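Local coordinates for protein probable transcriptional regulator (Pseudomonas aeruginosa, PDB 2ESN) that probably regulates transcription as a LysR-family protein, pairing a DNA-binding winged helix-turn-helix with a domain expected to bind a small-molecule effector, at residues V17-Y22 with A75-A80; H43-L48 with E55-Q60; A204-W209 with L237-L242; V215-L220 with R227-Q232. All coordinates share one frame; numbering follows the deposited sequence.

Contact 1 of 4, residues V17-Y22 with A75-A80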
loop_
_atom_site.group_PDB
_atom_site.type_symbol
_atom_site.label_atom_id
_atom_site.label_comp_id
_atom_site.label_asym_id
_atom_site.label_seq_id
_atom_site.Cartn_x
_atom_site.Cartn_y
_atom_site.Cartn_z
ATOM N N VAL C 17 -17.114 11.140 -33.678
ATOM C CA VAL C 17 -17.451 12.145 -34.718
ATOM C C VAL C 17 -17.424 13.506 -34.046
ATOM O O VAL C 17 -16.788 14.459 -34.523
ATOM C CB VAL C 17 -18.866 11.827 -35.383
ATOM C CG1 VAL C 17 -19.308 12.930 -36.253
ATOM C CG2 VAL C 17 -18.802 10.548 -36.207
ATOM N N PHE C 18 -18.072 13.594 -32.884
ATOM C CA PHE C 18 -17.971 14.764 -32.042
ATOM C C PHE C 18 -16.503 15.187 -31.822
ATOM O O PHE C 18 -16.170 16.350 -31.980
ATOM C CB PHE C 18 -18.616 14.574 -30.672
ATOM C CG PHE C 18 -18.603 15.832 -29.830
ATOM C CD1 PHE C 18 -17.619 16.061 -28.902
ATOM C CD2 PHE C 18 -19.571 16.834 -30.015
ATOM C CE1 PHE C 18 -17.602 17.275 -28.118
ATOM C CE2 PHE C 18 -19.560 18.037 -29.218
ATOM C CZ PHE C 18 -18.567 18.223 -28.278
ATOM N N ASP C 19 -15.677 14.258 -31.356
ATOM C CA ASP C 19 -14.302 14.568 -31.022
ATOM C C ASP C 19 -13.459 15.035 -32.277
ATOM O O ASP C 19 -12.728 16.019 -32.197
ATOM C CB ASP C 19 -13.664 13.343 -30.395
ATOM C CG ASP C 19 -12.195 13.594 -29.957
ATOM O OD1 ASP C 19 -11.273 13.119 -30.645
ATOM O OD2 ASP C 19 -11.987 14.238 -28.918
ATOM N N ALA C 20 -13.568 14.304 -33.385
ATOM C CA ALA C 20 -12.922 14.663 -34.643
ATOM C C ALA C 20 -13.358 16.055 -35.159
ATOM O O ALA C 20 -12.514 16.866 -35.610
ATOM C CB ALA C 20 -13.210 13.642 -35.629
ATOM N N LEU C 21 -14.660 16.357 -35.059
ATOM C CA LEU C 21 -15.182 17.617 -35.537
ATOM C C LEU C 21 -14.710 18.728 -34.599
ATOM O O LEU C 21 -14.470 19.850 -35.053
ATOM C CB LEU C 21 -16.745 17.642 -35.608
ATOM C CG LEU C 21 -17.500 18.395 -36.732
ATOM C CD1 LEU C 21 -18.985 18.860 -36.450
ATOM C CD2 LEU C 21 -16.651 19.444 -37.547
ATOM N N TYR C 22 -14.652 18.468 -33.288
ATOM C CA TYR C 22 -14.178 19.496 -32.342
ATOM C C TYR C 22 -12.702 19.978 -32.553
ATOM O O TYR C 22 -12.369 21.187 -32.411
ATOM C CB TYR C 22 -14.415 19.049 -30.893
ATOM C CG TYR C 22 -14.218 20.205 -29.941
ATOM C CD1 TYR C 22 -12.971 20.436 -29.338
ATOM C CD2 TYR C 22 -15.260 21.107 -29.669
ATOM C CE1 TYR C 22 -12.760 21.539 -28.502
ATOM C CE2 TYR C 22 -15.043 22.220 -28.802
ATOM C CZ TYR C 22 -13.805 22.399 -28.229
ATOM O OH TYR C 22 -13.573 23.479 -27.356
ATOM N N ALA C 75 -13.841 18.286 -23.618
ATOM C CA ALA C 75 -12.721 17.940 -22.767
ATOM C C ALA C 75 -12.938 16.527 -22.148
ATOM O O ALA C 75 -12.000 15.740 -22.069
ATOM C CB ALA C 75 -12.585 18.976 -21.681
ATOM N N ALA C 76 -14.152 16.301 -21.644
ATOM C CA ALA C 76 -14.691 15.004 -21.152
ATOM C C ALA C 76 -14.554 13.905 -22.213
ATOM O O ALA C 76 -13.959 12.874 -21.973
ATOM C CB ALA C 76 -16.205 15.247 -20.782
ATOM N N VAL C 77 -15.020 14.167 -23.447
ATOM C CA VAL C 77 -14.775 13.224 -24.578
ATOM C C VAL C 77 -13.308 12.977 -24.850
ATOM O O VAL C 77 -12.840 11.785 -25.042
ATOM C CB VAL C 77 -15.508 13.666 -25.854
ATOM C CG1 VAL C 77 -15.266 12.703 -26.975
ATOM C CG2 VAL C 77 -16.975 13.703 -25.570
ATOM N N ALA C 78 -12.535 14.070 -24.813
ATOM C CA ALA C 78 -11.086 13.896 -25.087
ATOM C C ALA C 78 -10.422 13.091 -24.005
ATOM O O ALA C 78 -9.566 12.253 -24.285
ATOM C CB ALA C 78 -10.398 15.234 -25.248
ATOM N N ALA C 79 -10.789 13.341 -22.760
ATOM C CA ALA C 79 -10.193 12.582 -21.666
ATOM C C ALA C 79 -10.563 11.072 -21.792
ATOM O O ALA C 79 -9.707 10.167 -21.704
ATOM C CB ALA C 79 -10.674 13.162 -20.346
ATOM N N ALA C 80 -11.833 10.824 -22.107
ATOM C CA ALA C 80 -12.360 9.476 -22.170
ATOM C C ALA C 80 -11.639 8.700 -23.279
ATOM O O ALA C 80 -11.116 7.559 -23.066
ATOM C CB ALA C 80 -13.901 9.566 -22.392
#
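The carboxylate of D19, whose other oxygen lies against A78, is gripped through OD1 by NE of R23, a salt bridge to the next turn of its own helix. OD2 of D19 faces helix 68-87, 4.0 Å from CA of A78 and 4.1 Å from its CB, distances of van der Waals contact rather than of bonding. Nearer the backbone, the D19 methylene does apolar work: CB rests 3.8 Å from CG1 of V77, the two side chains running past each other in opposite directions. V77 reaches both of its partners by spreading its methyls. CG1, trans to the backbone N (chi1 -179°), goes to D19, while CG2 lies 4.1 Å from CD1 of F18, approaching that ring obliquely. The D19 and V77 CA atoms are 6.6 Å apart, and the two short helical segments cross steeply at -111° with axes 9.8 Å apart. The F18 ring also meets A70 and A74 of helix 68-87, and it packs on L48 of helix 38-52. V77 further touches L84 of the second subunit, as does A80. The contact thus joins helix 15-24 of the winged helix-turn-helix to the long linker helix, which in LysR-type regulators pairs with its counterpart in the dimer. Its chemistry is a thin apolar seam with one carboxylate at the border. The two segments meet by van der Waals packing; R23, on the same helix as D19, pairs with its carboxylate, so the charge is probably balanced locally rather than across the seam.

Contact 2 of 4, residues H43-L48 with E55-Q60; sequences HALGRL and ELFLRQ
L48 and L56 meet with different first torsions: L48 swings CG trans to its backbone N (chi1 -164°), whereas L56 sets CG trans to its own carbonyl carbon (chi1 -59°). The two side chains cross at about a right angle, and the CD1 methyl of L56 ends 3.9 Å from CG of L48 and 4.1 Å from the backbone O of the same residue. The backbone helps to aim L56. Its positive phi of 76° makes it the centre of a classic gamma-turn, closed by F57 N bonding to O of E55 at 2.6 Å, and its side chain points at the helix just before the chain straightens into a strand. F57 provides the second apolar touch, with CD1 of L45 coming obliquely to CD1 of the F57 ring at 4.3 Å. All four side chains are buried. L21 of helix 15-24 and M64 of the neighbouring strand 63-66 each touch both L45 and F57, while L56 also reaches W91 of the second subunit. Helix 38-52 is the second helix of the helix-turn-helix, the one expected to read DNA, and 57-60 pairs antiparallel with 63-66 as a two-stranded wing. Packing of the wing's first strand on the recognition helix is characteristic of winged helix-turn-helix domains such as those of LysR-type regulators.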
loop_
_atom_site.group_PDB
_atom_site.type_symbol
_atom_site.label_atom_id
_atom_site.label_comp_id
_atom_site.label_asym_id
_atom_site.label_seq_id
_atom_site.Cartn_x
_atom_site.Cartn_y
_atom_site.Cartn_z
ATOM N N HIS C 43 -24.686 12.509 -41.710
ATOM C CA HIS C 43 -25.748 11.725 -41.068
ATOM C C HIS C 43 -25.374 11.552 -39.590
ATOM O O HIS C 43 -26.209 11.756 -38.702
ATOM C CB HIS C 43 -25.955 10.355 -41.788
ATOM C CG HIS C 43 -26.900 9.401 -41.087
ATOM N ND1 HIS C 43 -28.110 9.795 -40.528
ATOM C CD2 HIS C 43 -26.856 8.050 -40.941
ATOM C CE1 HIS C 43 -28.722 8.743 -40.004
ATOM N NE2 HIS C 43 -27.986 7.674 -40.239
ATOM N N ALA C 44 -24.119 11.202 -39.316
ATOM C CA ALA C 44 -23.684 10.904 -37.936
ATOM C C ALA C 44 -23.811 12.144 -37.097
ATOM O O ALA C 44 -24.291 12.076 -35.945
ATOM C CB ALA C 44 -22.258 10.376 -37.910
ATOM N N LEU C 45 -23.397 13.291 -37.673
ATOM C CA LEU C 45 -23.503 14.557 -36.949
ATOM C C LEU C 45 -24.992 14.862 -36.657
ATOM O O LEU C 45 -25.299 15.379 -35.600
ATOM C CB LEU C 45 -22.866 15.711 -37.749
ATOM C CG LEU C 45 -23.104 17.156 -37.276
ATOM C CD1 LEU C 45 -22.624 17.407 -35.830
ATOM C CD2 LEU C 45 -22.439 18.197 -38.305
ATOM N N GLY C 46 -25.884 14.520 -37.609
ATOM C CA GLY C 46 -27.305 14.701 -37.451
ATOM C C GLY C 46 -27.845 13.856 -36.305
ATOM O O GLY C 46 -28.608 14.348 -35.500
ATOM N N ARG C 47 -27.455 12.580 -36.249
ATOM C CA ARG C 47 -27.818 11.725 -35.142
ATOM C C ARG C 47 -27.326 12.239 -33.766
ATOM O O ARG C 47 -28.051 12.147 -32.773
ATOM C CB ARG C 47 -27.312 10.309 -35.402
ATOM C CG ARG C 47 -27.931 9.641 -36.630
ATOM C CD ARG C 47 -27.279 8.305 -36.785
ATOM N NE ARG C 47 -27.323 7.666 -35.469
ATOM C CZ ARG C 47 -26.530 6.671 -35.070
ATOM N NH1 ARG C 47 -25.645 6.161 -35.909
ATOM N NH2 ARG C 47 -26.669 6.162 -33.846
ATOM N N LEU C 48 -26.087 12.743 -33.710
ATOM C CA LEU C 48 -25.535 13.235 -32.483
ATOM C C LEU C 48 -26.299 14.494 -32.087
ATOM O O LEU C 48 -26.569 14.694 -30.885
ATOM C CB LEU C 48 -24.004 13.504 -32.606
ATOM C CG LEU C 48 -23.274 13.658 -31.237
ATOM C CD1 LEU C 48 -23.623 12.508 -30.242
ATOM C CD2 LEU C 48 -21.819 13.686 -31.358
ATOM N N GLU C 55 -27.420 21.699 -31.533
ATOM C CA GLU C 55 -26.705 21.959 -32.765
ATOM C C GLU C 55 -25.264 21.555 -32.663
ATOM O O GLU C 55 -24.708 21.087 -33.653
ATOM C CB GLU C 55 -26.715 23.472 -33.109
ATOM C CG GLU C 55 -28.028 24.006 -33.556
ATOM C CD GLU C 55 -28.705 23.154 -34.636
ATOM O OE1 GLU C 55 -29.957 23.134 -34.606
ATOM O OE2 GLU C 55 -28.028 22.527 -35.521
ATOM N N LEU C 56 -24.649 21.844 -31.524
ATOM C CA LEU C 56 -23.262 21.391 -31.205
ATOM C C LEU C 56 -22.220 22.233 -31.955
ATOM O O LEU C 56 -21.258 22.745 -31.344
ATOM C CB LEU C 56 -23.050 19.895 -31.579
ATOM C CG LEU C 56 -23.993 18.931 -30.868
ATOM C CD1 LEU C 56 -23.700 17.541 -31.285
ATOM C CD2 LEU C 56 -23.755 19.068 -29.353
ATOM N N PHE C 57 -22.423 22.344 -33.278
ATOM C CA PHE C 57 -21.583 23.190 -34.137
ATOM C C PHE C 57 -22.459 23.963 -35.122
ATOM O O PHE C 57 -23.291 23.375 -35.776
ATOM C CB PHE C 57 -20.588 22.358 -34.951
ATOM C CG PHE C 57 -19.685 21.466 -34.115
ATOM C CD1 PHE C 57 -20.124 20.234 -33.697
ATOM C CD2 PHE C 57 -18.412 21.897 -33.726
ATOM C CE1 PHE C 57 -19.295 19.385 -32.925
ATOM C CE2 PHE C 57 -17.564 21.076 -32.949
ATOM C CZ PHE C 57 -18.007 19.820 -32.556
ATOM N N LEU C 58 -22.207 25.276 -35.247
ATOM C CA LEU C 58 -22.771 26.119 -36.313
ATOM C C LEU C 58 -21.785 26.346 -37.506
ATOM O O LEU C 58 -20.583 26.714 -37.328
ATOM C CB LEU C 58 -23.227 27.449 -35.719
ATOM C CG LEU C 58 -24.037 27.339 -34.399
ATOM C CD1 LEU C 58 -24.112 28.686 -33.618
ATOM C CD2 LEU C 58 -25.453 26.727 -34.587
ATOM N N ARG C 59 -22.297 26.161 -38.717
ATOM C CA ARG C 59 -21.490 26.344 -39.906
ATOM C C ARG C 59 -21.309 27.821 -40.303
ATOM O O ARG C 59 -22.272 28.568 -40.367
ATOM C CB ARG C 59 -22.063 25.529 -41.062
ATOM C CG ARG C 59 -21.262 25.617 -42.316
ATOM C CD ARG C 59 -21.718 24.512 -43.231
ATOM N NE ARG C 59 -22.191 25.008 -44.516
ATOM C CZ ARG C 59 -22.897 26.124 -44.704
ATOM N NH1 ARG C 59 -23.290 26.872 -43.676
ATOM N NH2 ARG C 59 -23.241 26.486 -45.930
ATOM N N GLN C 60 -20.054 28.231 -40.494
ATOM C CA GLN C 60 -19.691 29.513 -41.143
ATOM C C GLN C 60 -18.740 29.182 -42.281
ATOM O O GLN C 60 -17.521 29.035 -42.034
ATOM C CB GLN C 60 -18.802 30.322 -40.246
ATOM C CG GLN C 60 -19.376 31.037 -39.111
ATOM C CD GLN C 60 -18.229 31.705 -38.383
ATOM O OE1 GLN C 60 -17.649 32.677 -38.902
ATOM N NE2 GLN C 60 -17.832 31.152 -37.209
#

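Contact 3 of 4, residues A204-W209 with L237-L242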
loop_
_atom_site.group_PDB
_atom_site.type_symbol
_atom_site.label_atom_id
_atom_site.label_comp_id
_atom_site.label_asym_id
_atom_site.label_seq_id
_atom_site.Cartn_x
_atom_site.Cartn_y
_atom_site.Cartn_z
ATOM N N ALA C 204 34.698 -1.697 0.584
ATOM C CA ALA C 204 33.486 -1.005 0.150
ATOM C C ALA C 204 32.597 -2.095 -0.422
ATOM O O ALA C 204 33.074 -2.974 -1.098
ATOM C CB ALA C 204 33.784 0.034 -0.914
ATOM N N VAL C 205 31.294 -2.050 -0.165
ATOM C CA VAL C 205 30.443 -3.170 -0.593
ATOM C C VAL C 205 29.187 -2.627 -1.246
ATOM O O VAL C 205 28.606 -1.643 -0.783
ATOM C CB VAL C 205 30.072 -4.066 0.648
ATOM C CG1 VAL C 205 29.057 -5.092 0.287
ATOM C CG2 VAL C 205 31.357 -4.758 1.173
ATOM N N VAL C 206 28.823 -3.205 -2.376
ATOM C CA VAL C 206 27.697 -2.739 -3.151
ATOM C C VAL C 206 26.450 -3.595 -2.813
ATOM O O VAL C 206 26.456 -4.784 -2.990
ATOM C CB VAL C 206 28.029 -2.796 -4.651
ATOM C CG1 VAL C 206 26.790 -2.406 -5.500
ATOM C CG2 VAL C 206 29.180 -1.847 -4.992
ATOM N N THR C 207 25.399 -2.956 -2.323
ATOM C CA THR C 207 24.173 -3.608 -1.884
ATOM C C THR C 207 23.017 -2.899 -2.612
ATOM O O THR C 207 22.447 -1.975 -2.069
ATOM C CB THR C 207 23.999 -3.433 -0.372
ATOM O OG1 THR C 207 24.211 -2.070 -0.031
ATOM C CG2 THR C 207 25.033 -4.192 0.356
ATOM N N PRO C 208 22.710 -3.306 -3.841
ATOM C CA PRO C 208 21.827 -2.556 -4.733
ATOM C C PRO C 208 20.385 -2.549 -4.246
ATOM O O PRO C 208 19.646 -1.637 -4.558
ATOM C CB PRO C 208 21.886 -3.323 -6.049
ATOM C CG PRO C 208 23.055 -4.252 -5.934
ATOM C CD PRO C 208 23.172 -4.565 -4.469
ATOM N N TRP C 209 20.004 -3.500 -3.406
ATOM C CA TRP C 209 18.641 -3.492 -2.880
ATOM C C TRP C 209 18.702 -3.295 -1.390
ATOM O O TRP C 209 17.875 -3.832 -0.630
ATOM C CB TRP C 209 17.906 -4.790 -3.290
ATOM C CG TRP C 209 17.731 -4.800 -4.797
ATOM C CD1 TRP C 209 16.828 -4.077 -5.513
ATOM C CD2 TRP C 209 18.525 -5.500 -5.745
ATOM N NE1 TRP C 209 16.989 -4.320 -6.857
ATOM C CE2 TRP C 209 18.032 -5.176 -7.030
ATOM C CE3 TRP C 209 19.612 -6.381 -5.642
ATOM C CZ2 TRP C 209 18.592 -5.697 -8.222
ATOM C CZ3 TRP C 209 20.182 -6.895 -6.831
ATOM C CH2 TRP C 209 19.666 -6.542 -8.096
ATOM N N LEU C 237 29.171 2.395 -9.544
ATOM C CA LEU C 237 29.971 3.388 -10.194
ATOM C C LEU C 237 30.463 4.423 -9.192
ATOM O O LEU C 237 31.626 4.785 -9.244
ATOM C CB LEU C 237 29.266 4.005 -11.428
ATOM C CG LEU C 237 28.902 3.113 -12.619
ATOM C CD1 LEU C 237 28.226 4.007 -13.742
ATOM C CD2 LEU C 237 30.084 2.289 -13.161
ATOM N N ALA C 238 29.619 4.871 -8.271
ATOM C CA ALA C 238 30.129 5.717 -7.202
ATOM C C ALA C 238 31.162 4.946 -6.348
ATOM O O ALA C 238 32.091 5.554 -5.845
ATOM C CB ALA C 238 29.009 6.267 -6.341
ATOM N N ALA C 239 30.949 3.643 -6.169
ATOM C CA ALA C 239 31.833 2.821 -5.308
ATOM C C ALA C 239 33.249 2.768 -5.868
ATOM O O ALA C 239 34.226 2.772 -5.122
ATOM C CB ALA C 239 31.291 1.392 -5.209
ATOM N N LEU C 240 33.347 2.703 -7.180
ATOM C CA LEU C 240 34.621 2.666 -7.901
ATOM C C LEU C 240 35.361 3.967 -7.621
ATOM O O LEU C 240 36.550 3.938 -7.295
ATOM C CB LEU C 240 34.363 2.435 -9.416
ATOM C CG LEU C 240 34.025 0.984 -9.734
ATOM C CD1 LEU C 240 33.282 0.846 -11.050
ATOM C CD2 LEU C 240 35.303 0.156 -9.802
ATOM N N PHE C 241 34.675 5.109 -7.614
ATOM C CA PHE C 241 35.372 6.348 -7.204
ATOM C C PHE C 241 35.766 6.373 -5.729
ATOM O O PHE C 241 36.827 6.930 -5.361
ATOM C CB PHE C 241 34.572 7.624 -7.527
ATOM C CG PHE C 241 34.573 7.955 -8.999
ATOM C CD1 PHE C 241 33.505 7.565 -9.804
ATOM C CD2 PHE C 241 35.670 8.655 -9.561
ATOM C CE1 PHE C 241 33.501 7.909 -11.192
ATOM C CE2 PHE C 241 35.716 8.976 -10.920
ATOM C CZ PHE C 241 34.622 8.608 -11.750
ATOM N N LEU C 242 34.920 5.791 -4.887
ATOM C CA LEU C 242 35.273 5.669 -3.481
ATOM C C LEU C 242 36.606 4.893 -3.287
ATOM O O LEU C 242 37.504 5.312 -2.568
ATOM C CB LEU C 242 34.114 4.967 -2.736
ATOM C CG LEU C 242 34.447 4.474 -1.294
ATOM C CD1 LEU C 242 34.756 5.698 -0.363
ATOM C CD2 LEU C 242 33.270 3.683 -0.753
#
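Strand 204-206 packs against helix 237-242, with A204 CA and A239 CA 6.9 Å apart where the backbones are nearest. The setting is a beta-alpha-beta crossover of the effector-binding domain, whose fold is akin to that of periplasmic binding proteins. Strands 228-233 and 249-253 flank strand 202-206 and run parallel to it, and helix 236-244, which connects those two flanking strands, bridges over the middle one. In the extended strand A204 and V206 point toward the helix, whereas V205 points to the opposite face of the sheet and packs on V229 and R227. Two small apolar meetings result. V206, with CG1 trans to its backbone N (chi1 175°), turns its other methyl, CG2, to CB of A239 at 3.9 Å. A239 also lies on L233 and L250 of the two flanking strands. One turn further along the helix, L242 reaches A204 and also touches V231. The outer side of the same helix faces the third subunit, where the F241 ring stacks edge-to-face with F113 of that chain and L237 packs on its own counterpart, so one helix serves both the domain core and the subunit interface. Closest of all in the contact is a pair of methyls: CD2 of L242 stands 3.7 Å from CB of A204.

Contact 4 of 4, residues V215-L220 with R227-Q232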
loop_
_atom_site.group_PDB
_atom_site.type_symbol
_atom_site.label_atom_id
_atom_site.label_comp_id
_atom_site.label_asym_id
_atom_site.label_seq_id
_atom_site.Cartn_x
_atom_site.Cartn_y
_atom_site.Cartn_z
ATOM N N VAL C 215 27.139 -9.700 -2.180
ATOM C CA VAL C 215 27.093 -11.075 -2.776
ATOM C C VAL C 215 28.426 -11.784 -2.467
ATOM O O VAL C 215 28.491 -12.991 -2.258
ATOM C CB VAL C 215 26.851 -11.045 -4.315
ATOM C CG1 VAL C 215 27.887 -10.060 -4.999
ATOM C CG2 VAL C 215 26.935 -12.480 -4.909
ATOM N N ILE C 216 29.494 -11.004 -2.400
ATOM C CA ILE C 216 30.791 -11.567 -1.993
ATOM C C ILE C 216 30.825 -12.027 -0.529
ATOM O O ILE C 216 31.571 -12.934 -0.178
ATOM C CB ILE C 216 31.924 -10.554 -2.301
ATOM C CG1 ILE C 216 31.810 -10.086 -3.752
ATOM C CG2 ILE C 216 33.318 -11.140 -1.946
ATOM C CD1 ILE C 216 32.086 -11.183 -4.819
ATOM N N ASP C 217 30.064 -11.361 0.341
ATOM C CA ASP C 217 30.054 -11.707 1.767
ATOM C C ASP C 217 29.409 -13.062 1.955
ATOM O O ASP C 217 29.914 -13.896 2.693
ATOM C CB ASP C 217 29.287 -10.671 2.589
ATOM C CG ASP C 217 29.990 -9.349 2.651
ATOM O OD1 ASP C 217 29.355 -8.339 2.273
ATOM O OD2 ASP C 217 31.196 -9.309 3.024
ATOM N N ARG C 218 28.256 -13.224 1.322
ATOM C CA ARG C 218 27.578 -14.515 1.176
ATOM C C ARG C 218 28.601 -15.566 0.722
ATOM O O ARG C 218 28.873 -16.509 1.469
ATOM C CB ARG C 218 26.416 -14.369 0.180
ATOM C CG ARG C 218 24.985 -14.308 0.812
ATOM C CD ARG C 218 23.910 -13.658 -0.132
ATOM N NE ARG C 218 23.821 -12.257 0.239
ATOM C CZ ARG C 218 23.892 -11.183 -0.560
ATOM N NH1 ARG C 218 23.945 -11.270 -1.893
ATOM N NH2 ARG C 218 23.827 -9.990 0.025
ATOM N N LEU C 219 29.189 -15.376 -0.469
ATOM C CA LEU C 219 30.268 -16.241 -0.973
ATOM C C LEU C 219 31.427 -16.533 -0.004
ATOM O O LEU C 219 31.890 -17.681 0.077
ATOM C CB LEU C 219 30.828 -15.703 -2.320
ATOM C CG LEU C 219 31.963 -16.376 -3.135
ATOM C CD1 LEU C 219 32.389 -15.528 -4.290
ATOM C CD2 LEU C 219 33.199 -16.539 -2.339
ATOM N N LEU C 220 31.946 -15.503 0.688
ATOM C CA LEU C 220 33.159 -15.651 1.515
ATOM C C LEU C 220 32.828 -16.436 2.774
ATOM O O LEU C 220 33.643 -17.218 3.258
ATOM C CB LEU C 220 33.728 -14.292 1.942
ATOM C CG LEU C 220 34.629 -13.507 0.967
ATOM C CD1 LEU C 220 34.930 -12.132 1.546
ATOM C CD2 LEU C 220 35.912 -14.298 0.749
ATOM N N ARG C 227 35.003 -10.244 5.777
ATOM C CA ARG C 227 35.785 -9.033 5.547
ATOM C C ARG C 227 35.252 -7.901 6.436
ATOM O O ARG C 227 34.079 -7.966 6.855
ATOM C CB ARG C 227 35.855 -8.721 4.034
ATOM C CG ARG C 227 34.535 -8.522 3.389
ATOM C CD ARG C 227 34.605 -8.436 1.865
ATOM N NE ARG C 227 33.218 -8.311 1.412
ATOM C CZ ARG C 227 32.822 -7.928 0.211
ATOM N NH1 ARG C 227 33.715 -7.584 -0.747
ATOM N NH2 ARG C 227 31.521 -7.924 -0.053
ATOM N N GLU C 228 36.106 -6.925 6.771
ATOM C CA GLU C 228 35.723 -5.740 7.552
ATOM C C GLU C 228 35.164 -4.710 6.614
ATOM O O GLU C 228 35.873 -4.263 5.733
ATOM C CB GLU C 228 36.904 -5.082 8.349
ATOM C CG GLU C 228 37.582 -5.975 9.365
ATOM C CD GLU C 228 36.610 -6.497 10.468
ATOM O OE1 GLU C 228 36.467 -7.762 10.665
ATOM O OE2 GLU C 228 35.969 -5.619 11.114
ATOM N N VAL C 229 33.925 -4.276 6.835
ATOM C CA VAL C 229 33.249 -3.391 5.900
ATOM C C VAL C 229 33.243 -1.992 6.402
ATOM O O VAL C 229 32.760 -1.755 7.513
ATOM C CB VAL C 229 31.775 -3.896 5.650
ATOM C CG1 VAL C 229 30.980 -2.861 4.874
ATOM C CG2 VAL C 229 31.798 -5.304 4.960
ATOM N N ALA C 230 33.739 -1.038 5.606
ATOM C CA ALA C 230 33.656 0.374 5.962
ATOM C C ALA C 230 32.410 1.079 5.410
ATOM O O ALA C 230 31.848 1.937 6.069
ATOM C CB ALA C 230 34.901 1.088 5.476
ATOM N N VAL C 231 32.001 0.768 4.175
ATOM C CA VAL C 231 30.871 1.433 3.516
ATOM C C VAL C 231 30.056 0.416 2.724
ATOM O O VAL C 231 30.642 -0.395 2.006
ATOM C CB VAL C 231 31.385 2.556 2.502
ATOM C CG1 VAL C 231 30.208 3.344 1.883
ATOM C CG2 VAL C 231 32.361 3.533 3.182
ATOM N N GLN C 232 28.717 0.501 2.813
ATOM C CA GLN C 232 27.818 -0.183 1.899
ATOM C C GLN C 232 27.110 0.895 1.112
ATOM O O GLN C 232 26.749 1.938 1.676
ATOM C CB GLN C 232 26.771 -1.012 2.655
ATOM C CG GLN C 232 27.366 -2.268 3.287
ATOM C CD GLN C 232 26.410 -2.980 4.303
ATOM O OE1 GLN C 232 26.466 -4.214 4.460
ATOM N NE2 GLN C 232 25.626 -2.205 5.022
HETATM O O HOH W 1 29.986 -7.692 -2.330
HETATM O O HOH W 2 32.115 -10.513 4.911
#
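A salt bridge joins D217 to R227. R227 NE donates to D217 OD2 at 2.8 Å, nearly straight at 166°, and R227 NH2 adds a weak bond to D217 OD1 at 3.2 Å. Although the carboxylate lies at the guanidinium edge, the two planes are 64° apart, so NE meets OD2 from above the carboxylate plane. D217 OD1 has a further partner in N of G214, just before the helix, and R227 NH1 bonds weakly to OH of Y198. One water extends the network: it accepts from R227 NH2 at 2.8 Å and, weakly, from I216 N at the start of the helix. Van der Waals contacts line the arginine, which is extended from CG to NE: CB of I216 lies over one guanidinium face, 3.5 Å from R227 NH2, and CD1 of L220 touches R227 CD at 3.7 Å. Helix 215-221 is thus tied to the chain entering strand 228-233, within the beta-alpha-beta unit that starts at strand 202-206. R227 lies on V205 and H203 of that strand and on L199 of helix 195-199, while beyond the corner at A230, V231 and Q232 pair in parallel with a strand of the third subunit.

In the fold
The four contacts form two pairs, one in each half of the chain. Contacts 1 and 2, with centres 14 Å apart, share a core in the DNA-binding domain: L21 CD1 lies 3.3 Å from F57 CD1, and F18 CB 3.4 Å from L48 CD2. Contacts 3 and 4, with centres 11 Å apart, lie on opposite faces of one sheet in the effector-binding domain, joined where V205 N probably bonds to V231 O at 2.8 Å. Between the pairs, centres are 51 to 73 Å apart. Contacts 1 and 2 touch the second subunit of the tetramer and contacts 3 and 4 the third.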